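Local coordinates for protein sulfite reductase [ferredoxin] (PDB 1ZJ8) that catalyses the reduction of sulfite to sulfide with electrons from reduced ferredoxin, using a siroheme and a [4Fe-4S] cluster, at residues A119-L124 and D382-T387; R541-H546 and E551-W556. One frame throughout, in Å; residues are numbered along the deposited sequence.

Interaction 1 (A119-L124 and D382-T387); sequences AALRTL and DRIRFT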
ATOM      1  N   ALA A 119      -9.825   0.609 -21.410  1.00 33.67           N
ATOM      2  CA  ALA A 119     -10.517  -0.686 -21.524  1.00 33.76           C
ATOM      3  C   ALA A 119     -10.384  -1.530 -20.253  1.00 34.07           C
ATOM      4  O   ALA A 119     -11.369  -2.132 -19.805  1.00 34.55           O
ATOM      5  CB  ALA A 119      -9.993  -1.460 -22.724  1.00 33.51           C
ATOM      6  N   ALA A 120      -9.179  -1.568 -19.686  1.00 34.00           N
ATOM      7  CA  ALA A 120      -8.929  -2.336 -18.483  1.00 34.29           C
ATOM      8  C   ALA A 120      -9.692  -1.745 -17.301  1.00 34.47           C
ATOM      9  O   ALA A 120     -10.207  -2.486 -16.461  1.00 34.61           O
ATOM     10  CB  ALA A 120      -7.424  -2.393 -18.186  1.00 34.10           C
ATOM     11  N   LEU A 121      -9.755  -0.417 -17.237  1.00 34.93           N
ATOM     12  CA  LEU A 121     -10.468   0.285 -16.174  1.00 35.32           C
ATOM     13  C   LEU A 121     -11.981   0.020 -16.261  1.00 35.86           C
ATOM     14  O   LEU A 121     -12.656  -0.131 -15.235  1.00 36.01           O
ATOM     15  CB  LEU A 121     -10.185   1.784 -16.251  1.00 35.36           C
ATOM     16  CG  LEU A 121     -10.721   2.598 -15.056  1.00 35.58           C
ATOM     17  CD1 LEU A 121      -9.829   2.395 -13.837  1.00 35.53           C
ATOM     18  CD2 LEU A 121     -10.900   4.097 -15.381  1.00 35.18           C
ATOM     19  N   ARG A 122     -12.500  -0.058 -17.486  1.00 36.27           N
ATOM     20  CA  ARG A 122     -13.897  -0.417 -17.714  1.00 36.58           C
ATOM     21  C   ARG A 122     -14.231  -1.844 -17.258  1.00 37.03           C
ATOM     22  O   ARG A 122     -15.292  -2.088 -16.655  1.00 37.15           O
ATOM     23  CB  ARG A 122     -14.233  -0.256 -19.181  1.00 36.37           C
ATOM     24  CG  ARG A 122     -15.686  -0.524 -19.482  1.00 36.49           C
ATOM     25  CD  ARG A 122     -15.940  -0.461 -20.963  1.00 36.82           C
ATOM     26  NE  ARG A 122     -15.314   0.706 -21.578  1.00 37.01           N
ATOM     27  CZ  ARG A 122     -15.781   1.945 -21.471  1.00 38.70           C
ATOM     28  NH1 ARG A 122     -16.890   2.194 -20.759  1.00 38.73           N
ATOM     29  NH2 ARG A 122     -15.137   2.945 -22.075  1.00 38.59           N
ATOM     30  N   THR A 123     -13.328  -2.777 -17.558  1.00 37.37           N
ATOM     31  CA  THR A 123     -13.481  -4.168 -17.158  1.00 37.62           C
ATOM     32  C   THR A 123     -13.545  -4.245 -15.626  1.00 37.98           C
ATOM     33  O   THR A 123     -14.486  -4.796 -15.071  1.00 38.07           O
ATOM     34  CB  THR A 123     -12.312  -5.025 -17.730  1.00 37.89           C
ATOM     35  OG1 THR A 123     -12.285  -4.917 -19.170  1.00 37.26           O
ATOM     36  CG2 THR A 123     -12.424  -6.516 -17.288  1.00 37.74           C
ATOM     37  N   LEU A 124     -12.562  -3.649 -14.959  1.00 38.22           N
ATOM     38  CA  LEU A 124     -12.585  -3.511 -13.512  1.00 38.55           C
ATOM     39  C   LEU A 124     -13.929  -3.001 -13.000  1.00 38.40           C
ATOM     40  O   LEU A 124     -14.440  -3.470 -11.986  1.00 38.12           O
ATOM     41  CB  LEU A 124     -11.485  -2.549 -13.074  1.00 38.70           C
ATOM     42  CG  LEU A 124     -10.143  -3.189 -12.731  1.00 40.04           C
ATOM     43  CD1 LEU A 124      -9.935  -4.565 -13.388  1.00 40.76           C
ATOM     44  CD2 LEU A 124      -9.001  -2.237 -13.117  1.00 39.64           C
ATOM     45  N   ASP A 382      -6.255   7.085 -22.935  1.00 31.82           N
ATOM     46  CA  ASP A 382      -6.221   5.650 -22.709  1.00 31.54           C
ATOM     47  C   ASP A 382      -5.236   5.264 -21.618  1.00 31.44           C
ATOM     48  O   ASP A 382      -4.871   4.078 -21.528  1.00 31.85           O
ATOM     49  CB  ASP A 382      -5.813   4.952 -24.007  1.00 32.05           C
ATOM     50  CG  ASP A 382      -5.944   3.422 -23.947  1.00 32.96           C
ATOM     51  OD1 ASP A 382      -7.081   2.924 -23.706  1.00 36.15           O
ATOM     52  OD2 ASP A 382      -4.906   2.733 -24.165  1.00 33.44           O
ATOM     53  N   ARG A 383      -4.791   6.227 -20.800  1.00 30.95           N
ATOM     54  CA  ARG A 383      -3.936   5.913 -19.635  1.00 31.14           C
ATOM     55  C   ARG A 383      -4.372   6.575 -18.332  1.00 31.19           C
ATOM     56  O   ARG A 383      -4.488   7.801 -18.257  1.00 31.12           O
ATOM     57  CB  ARG A 383      -2.492   6.372 -19.829  1.00 31.11           C
ATOM     58  CG  ARG A 383      -1.755   5.849 -21.027  1.00 30.65           C
ATOM     59  CD  ARG A 383      -0.889   6.977 -21.571  1.00 31.62           C
ATOM     60  NE  ARG A 383       0.546   6.858 -21.313  1.00 31.82           N
ATOM     61  CZ  ARG A 383       1.421   7.858 -21.442  1.00 31.25           C
ATOM     62  NH1 ARG A 383       1.030   9.075 -21.772  1.00 31.24           N
ATOM     63  NH2 ARG A 383       2.707   7.637 -21.221  1.00 33.35           N
ATOM     64  N   ILE A 384      -4.523   5.744 -17.305  1.00 31.12           N
ATOM     65  CA  ILE A 384      -4.844   6.157 -15.952  1.00 31.13           C
ATOM     66  C   ILE A 384      -3.944   5.341 -15.016  1.00 30.88           C
ATOM     67  O   ILE A 384      -3.552   4.209 -15.342  1.00 30.13           O
ATOM     68  CB  ILE A 384      -6.347   5.921 -15.641  1.00 31.31           C
ATOM     69  CG1 ILE A 384      -6.656   6.155 -14.160  1.00 32.17           C
ATOM     70  CG2 ILE A 384      -6.783   4.491 -15.982  1.00 31.67           C
ATOM     71  CD1 ILE A 384      -8.166   6.215 -13.840  1.00 32.12           C
ATOM     72  N   ARG A 385      -3.605   5.929 -13.873  1.00 30.83           N
ATOM     73  CA  ARG A 385      -2.767   5.282 -12.877  1.00 31.28           C
ATOM     74  C   ARG A 385      -3.403   5.360 -11.489  1.00 31.43           C
ATOM     75  O   ARG A 385      -3.919   6.423 -11.102  1.00 32.08           O
ATOM     76  CB  ARG A 385      -1.405   5.985 -12.810  1.00 31.70           C
ATOM     77  CG  ARG A 385      -0.367   5.526 -13.844  1.00 32.96           C
ATOM     78  CD  ARG A 385      -0.405   6.368 -15.098  1.00 33.60           C
ATOM     79  NE  ARG A 385       0.275   5.728 -16.226  1.00 34.03           N
ATOM     80  CZ  ARG A 385       1.575   5.838 -16.506  1.00 34.34           C
ATOM     81  NH1 ARG A 385       2.396   6.564 -15.762  1.00 33.78           N
ATOM     82  NH2 ARG A 385       2.053   5.228 -17.574  1.00 35.67           N
ATOM     83  N   PHE A 386      -3.341   4.273 -10.725  1.00 30.99           N
ATOM     84  CA  PHE A 386      -3.641   4.357  -9.301  1.00 31.41           C
ATOM     85  C   PHE A 386      -2.388   4.798  -8.533  1.00 31.17           C
ATOM     86  O   PHE A 386      -1.282   4.578  -9.010  1.00 31.21           O
ATOM     87  CB  PHE A 386      -4.131   3.001  -8.757  1.00 32.36           C
ATOM     88  CG  PHE A 386      -5.422   2.482  -9.391  1.00 32.45           C
ATOM     89  CD1 PHE A 386      -6.492   3.339  -9.662  1.00 33.25           C
ATOM     90  CD2 PHE A 386      -5.573   1.124  -9.665  1.00 32.06           C
ATOM     91  CE1 PHE A 386      -7.681   2.858 -10.247  1.00 32.93           C
ATOM     92  CE2 PHE A 386      -6.746   0.640 -10.232  1.00 32.81           C
ATOM     93  CZ  PHE A 386      -7.809   1.513 -10.525  1.00 32.50           C
ATOM     94  N   THR A 387      -2.574   5.365  -7.339  1.00 30.88           N
ATOM     95  CA  THR A 387      -1.517   6.073  -6.571  1.00 30.98           C
ATOM     96  C   THR A 387      -1.154   5.301  -5.309  1.00 30.98           C
ATOM     97  O   THR A 387      -1.987   4.626  -4.730  1.00 31.57           O
ATOM     98  CB  THR A 387      -2.019   7.499  -6.165  1.00 30.89           C
ATOM     99  OG1 THR A 387      -2.382   8.209  -7.350  1.00 32.82           O
ATOM    100  CG2 THR A 387      -0.989   8.355  -5.411  1.00 30.85           C
TER
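Leu121 meets Ile384 and Phe386 in an apolar contact between a helix and a strand. Its two methyls divide the work. CD2 of Leu121 lies 3.8 Å from CD1 of Ile384, and the two side chains meet at about a right angle. CD1 of Leu121 lies 4.0 Å from CZ of Phe386, the far end of the phenyl ring. CG of Leu121 is anti to the backbone N (chi1 -172°), and the fork of the side chain reaches the strand. Leu369, Val372 and Met376 of helix 366-379 also pack on Leu121, and Leu116 touches both Leu121 and Phe386.

At the exposed end the approach is loose. Asp382 OD1 comes within 4.3 Å of Ala119 N, too far to bond. The same oxygen accepts a hydrogen bond from Ala118 N at the start of helix 118-131. A carboxylate there would probably be stabilised by the helix end.

Within the helix, Ala119 O is gripped twice. Thr123 N and Thr123 OG1 approach it from opposite faces of its plane, and Thr123 OG1 donates to Ala119 O at 3.0 Å.

Strand 115-116 runs antiparallel to 384-386, and helix 118-131 follows it directly. The first ferredoxin-like half domain thus adds an edge strand to the sheet of the second. The helix packs on that shared antiparallel sheet, an alpha/beta layering of the paired half domains of sulfite and nitrite reductases.

Interaction 2 (R541-H546 and E551-W556); sequences RNFVKH and ERFAQW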
ATOM      1  N   ARG A 541      -6.179  23.045  16.378  1.00 46.10           N
ATOM      2  CA  ARG A 541      -6.356  24.401  16.860  1.00 46.73           C
ATOM      3  C   ARG A 541      -5.218  24.801  17.797  1.00 47.38           C
ATOM      4  O   ARG A 541      -4.704  25.903  17.678  1.00 47.31           O
ATOM      5  CB  ARG A 541      -7.719  24.532  17.530  1.00 46.94           C
ATOM      6  CG  ARG A 541      -8.851  24.398  16.533  1.00 46.68           C
ATOM      7  CD  ARG A 541     -10.182  24.789  17.135  1.00 46.89           C
ATOM      8  NE  ARG A 541     -11.233  24.626  16.149  1.00 46.55           N
ATOM      9  CZ  ARG A 541     -11.376  25.409  15.089  1.00 46.80           C
ATOM     10  NH1 ARG A 541     -10.566  26.443  14.892  1.00 46.99           N
ATOM     11  NH2 ARG A 541     -12.353  25.168  14.224  1.00 47.07           N
ATOM     12  N   ASN A 542      -4.837  23.909  18.722  1.00 48.32           N
ATOM     13  CA  ASN A 542      -3.648  24.100  19.563  1.00 49.02           C
ATOM     14  C   ASN A 542      -2.412  24.301  18.682  1.00 50.06           C
ATOM     15  O   ASN A 542      -1.512  25.100  19.008  1.00 50.08           O
ATOM     16  CB  ASN A 542      -3.417  22.894  20.478  1.00 48.99           C
ATOM     17  CG  ASN A 542      -4.411  22.817  21.635  1.00 49.55           C
ATOM     18  OD1 ASN A 542      -5.365  23.599  21.715  1.00 50.81           O
ATOM     19  ND2 ASN A 542      -4.193  21.858  22.533  1.00 48.46           N
ATOM     20  N   PHE A 543      -2.359  23.578  17.563  1.00 51.22           N
ATOM     21  CA  PHE A 543      -1.244  23.745  16.636  1.00 52.14           C
ATOM     22  C   PHE A 543      -1.183  25.165  16.099  1.00 53.09           C
ATOM     23  O   PHE A 543      -0.110  25.745  16.068  1.00 53.48           O
ATOM     24  CB  PHE A 543      -1.279  22.732  15.480  1.00 52.18           C
ATOM     25  CG  PHE A 543      -0.239  22.993  14.410  1.00 51.78           C
ATOM     26  CD1 PHE A 543       1.107  22.957  14.707  1.00 51.59           C
ATOM     27  CD2 PHE A 543      -0.612  23.269  13.108  1.00 52.48           C
ATOM     28  CE1 PHE A 543       2.064  23.204  13.723  1.00 52.13           C
ATOM     29  CE2 PHE A 543       0.352  23.510  12.120  1.00 52.80           C
ATOM     30  CZ  PHE A 543       1.686  23.476  12.435  1.00 51.86           C
ATOM     31  N   VAL A 544      -2.319  25.738  15.712  1.00 54.31           N
ATOM     32  CA  VAL A 544      -2.309  27.085  15.100  1.00 55.36           C
ATOM     33  C   VAL A 544      -2.202  28.207  16.170  1.00 56.34           C
ATOM     34  O   VAL A 544      -1.951  29.351  15.834  1.00 56.27           O
ATOM     35  CB  VAL A 544      -3.506  27.300  14.115  1.00 55.38           C
ATOM     36  CG1 VAL A 544      -3.178  28.364  13.075  1.00 55.32           C
ATOM     37  CG2 VAL A 544      -3.845  26.010  13.388  1.00 55.43           C
ATOM     38  N   LYS A 545      -2.357  27.872  17.451  1.00 57.76           N
ATOM     39  CA  LYS A 545      -2.163  28.835  18.529  1.00 58.49           C
ATOM     40  C   LYS A 545      -0.671  28.907  18.857  1.00 59.46           C
ATOM     41  O   LYS A 545       0.010  29.853  18.450  1.00 59.37           O
ATOM     42  CB  LYS A 545      -2.998  28.436  19.758  1.00 58.64           C
ATOM     43  CG  LYS A 545      -2.904  29.396  20.930  1.00 58.45           C
ATOM     44  CD  LYS A 545      -3.524  30.758  20.590  1.00 59.48           C
ATOM     45  CE  LYS A 545      -3.447  31.709  21.766  1.00 59.51           C
ATOM     46  NZ  LYS A 545      -3.875  31.031  23.016  1.00 58.56           N
ATOM     47  N   HIS A 546      -0.162  27.866  19.527  1.00 60.56           N
ATOM     48  CA  HIS A 546       1.210  27.806  20.026  1.00 61.16           C
ATOM     49  C   HIS A 546       2.229  27.649  18.879  1.00 61.84           C
ATOM     50  O   HIS A 546       3.299  27.074  19.053  1.00 62.01           O
ATOM     51  CB  HIS A 546       1.332  26.632  21.009  1.00 61.44           C
ATOM     52  CG  HIS A 546       0.440  26.748  22.213  1.00 62.42           C
ATOM     53  ND1 HIS A 546      -0.802  26.151  22.284  1.00 63.78           N
ATOM     54  CD2 HIS A 546       0.617  27.380  23.400  1.00 63.60           C
ATOM     55  CE1 HIS A 546      -1.358  26.422  23.454  1.00 63.58           C
ATOM     56  NE2 HIS A 546      -0.515  27.162  24.152  1.00 63.95           N
ATOM     57  N   GLU A 551       6.038  27.027  10.422  1.00 62.69           N
ATOM     58  CA  GLU A 551       6.452  25.762  11.037  1.00 62.19           C
ATOM     59  C   GLU A 551       5.561  24.608  10.607  1.00 61.60           C
ATOM     60  O   GLU A 551       4.342  24.736  10.574  1.00 61.91           O
ATOM     61  CB  GLU A 551       6.439  25.853  12.564  1.00 62.12           C
ATOM     62  CG  GLU A 551       7.232  24.724  13.226  1.00 62.33           C
ATOM     63  CD  GLU A 551       7.082  24.671  14.734  1.00 62.25           C
ATOM     64  OE1 GLU A 551       6.144  25.298  15.270  1.00 62.52           O
ATOM     65  OE2 GLU A 551       7.904  23.987  15.385  1.00 62.31           O
ATOM     66  N   ARG A 552       6.168  23.473  10.304  1.00 60.81           N
ATOM     67  CA  ARG A 552       5.404  22.261  10.001  1.00 60.35           C
ATOM     68  C   ARG A 552       4.876  21.602  11.276  1.00 59.15           C
ATOM     69  O   ARG A 552       5.403  21.804  12.366  1.00 58.89           O
ATOM     70  CB  ARG A 552       6.246  21.264   9.185  1.00 60.41           C
ATOM     71  CG  ARG A 552       6.230  21.542   7.663  1.00 61.59           C
ATOM     72  CD  ARG A 552       7.350  20.823   6.907  1.00 62.47           C
ATOM     73  NE  ARG A 552       7.606  19.467   7.429  1.00 64.77           N
ATOM     74  CZ  ARG A 552       8.760  19.022   7.952  1.00 64.86           C
ATOM     75  NH1 ARG A 552       9.834  19.815   8.031  1.00 64.50           N
ATOM     76  NH2 ARG A 552       8.846  17.754   8.390  1.00 64.19           N
ATOM     77  N   PHE A 553       3.812  20.826  11.117  1.00 57.95           N
ATOM     78  CA  PHE A 553       3.173  20.116  12.219  1.00 57.55           C
ATOM     79  C   PHE A 553       4.131  19.140  12.934  1.00 56.95           C
ATOM     80  O   PHE A 553       4.170  19.090  14.170  1.00 56.40           O
ATOM     81  CB  PHE A 553       1.933  19.373  11.698  1.00 56.63           C
ATOM     82  CG  PHE A 553       1.060  18.848  12.778  1.00 56.76           C
ATOM     83  CD1 PHE A 553       0.058  19.632  13.314  1.00 56.19           C
ATOM     84  CD2 PHE A 553       1.249  17.574  13.281  1.00 55.13           C
ATOM     85  CE1 PHE A 553      -0.743  19.148  14.335  1.00 55.75           C
ATOM     86  CE2 PHE A 553       0.460  17.090  14.289  1.00 54.54           C
ATOM     87  CZ  PHE A 553      -0.537  17.880  14.820  1.00 55.28           C
ATOM     88  N   ALA A 554       4.904  18.379  12.156  1.00 56.81           N
ATOM     89  CA  ALA A 554       5.873  17.412  12.709  1.00 56.88           C
ATOM     90  C   ALA A 554       6.976  18.073  13.550  1.00 56.93           C
ATOM     91  O   ALA A 554       7.555  17.442  14.438  1.00 57.00           O
ATOM     92  CB  ALA A 554       6.494  16.575  11.599  1.00 56.55           C
ATOM     93  N   GLN A 555       7.260  19.342  13.277  1.00 57.22           N
ATOM     94  CA  GLN A 555       8.205  20.113  14.083  1.00 57.53           C
ATOM     95  C   GLN A 555       7.604  20.656  15.383  1.00 57.63           C
ATOM     96  O   GLN A 555       8.243  20.588  16.422  1.00 57.40           O
ATOM     97  CB  GLN A 555       8.804  21.247  13.262  1.00 57.57           C
ATOM     98  CG  GLN A 555       9.813  20.741  12.252  1.00 58.00           C
ATOM     99  CD  GLN A 555      10.270  21.811  11.297  1.00 58.13           C
ATOM    100  OE1 GLN A 555      10.196  23.013  11.595  1.00 58.48           O
ATOM    101  NE2 GLN A 555      10.740  21.384  10.127  1.00 58.94           N
ATOM    102  N   TRP A 556       6.388  21.190  15.333  1.00 57.93           N
ATOM    103  CA  TRP A 556       5.719  21.698  16.533  1.00 58.41           C
ATOM    104  C   TRP A 556       5.493  20.588  17.588  1.00 58.81           C
ATOM    105  O   TRP A 556       5.436  20.841  18.794  1.00 58.97           O
ATOM    106  CB  TRP A 556       4.401  22.365  16.124  1.00 58.32           C
ATOM    107  CG  TRP A 556       3.605  22.797  17.268  1.00 58.19           C
ATOM    108  CD1 TRP A 556       3.852  23.860  18.074  1.00 58.14           C
ATOM    109  CD2 TRP A 556       2.436  22.155  17.782  1.00 57.93           C
ATOM    110  NE1 TRP A 556       2.899  23.933  19.062  1.00 58.66           N
ATOM    111  CE2 TRP A 556       2.016  22.896  18.907  1.00 58.60           C
ATOM    112  CE3 TRP A 556       1.695  21.032  17.395  1.00 58.14           C
ATOM    113  CZ2 TRP A 556       0.879  22.551  19.657  1.00 58.39           C
ATOM    114  CZ3 TRP A 556       0.567  20.683  18.139  1.00 58.29           C
ATOM    115  CH2 TRP A 556       0.172  21.441  19.260  1.00 58.38           C
TER
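Phe543, Phe553 and Trp556 all carry CG anti to the backbone N. In Phe543 this torsion (chi1 173°) sends the ring off its helix to where it touches both others, Phe553 over one face and Trp556 at its edge. The result is an aromatic cluster at a helix-loop-helix connection. It joins the end of helix 532-545 to the start of helix 553-559, within the second 4Fe-4S family region.

Phe553 turns an edge to one face of Phe543. CD1 of Phe553 lies over that face, offset toward the rim and 3.5 Å from CG of Phe543. The pair is T-shaped, with planes at 61°.

Trp556 is met in turn by the edge of Phe543. This is an offset edge-to-face pair, with the Phe543 centroid 5.3 Å from that of the Trp556 five-membered ring and planes at 63°. CD1 of Phe543 is 3.4 Å from CE3 of Trp556. The backbone joins in through a CH-pi contact: CA of Phe543 sits 3.7 Å from the centroid of the Trp556 six-membered ring, almost on its normal. Ring edge and CA of Phe543 both lie against a face of the indole.

The indole also borders the end of the first helix and the residue just after it. CZ2 of Trp556 lies 3.6 Å from Asn542 O, and NE1 of Trp556 lies 3.2 Å from His546 O. The Asn542 amide turns from the indole, and its ND2 donates a hydrogen bond to Asp564 O.

Arg552 is the N-cap residue of the second helix, and its carbonyl oxygen accepts from Trp556 N. Glu551 OE1 forms a salt bridge with Arg559 NH2. The outer tip of the shared phenyl meets backbone: CZ of Phe543 is 3.5 Å from Glu551 O, which lies at the ring edge, near its plane.

How the interactions relate
From the N terminus, the first segment to be reached is on helix 118-131. Interaction 1 closes a very long loop, with 257 residues between its segments, and brings together the two ferredoxin-like half domains. The first 4Fe-4S family region lies within that loop. After 382-387 the chain runs on through the second 4Fe-4S region to helix 532-545. Interaction 2 then closes a short loop, with four residues between its segments, near the C terminus. The two contacts are in series and neither nest nor cross. The centres of interactions 1 and 2 are about 39 Å apart, and they do not touch. One joins parts far apart in sequence; the other joins two successive helices.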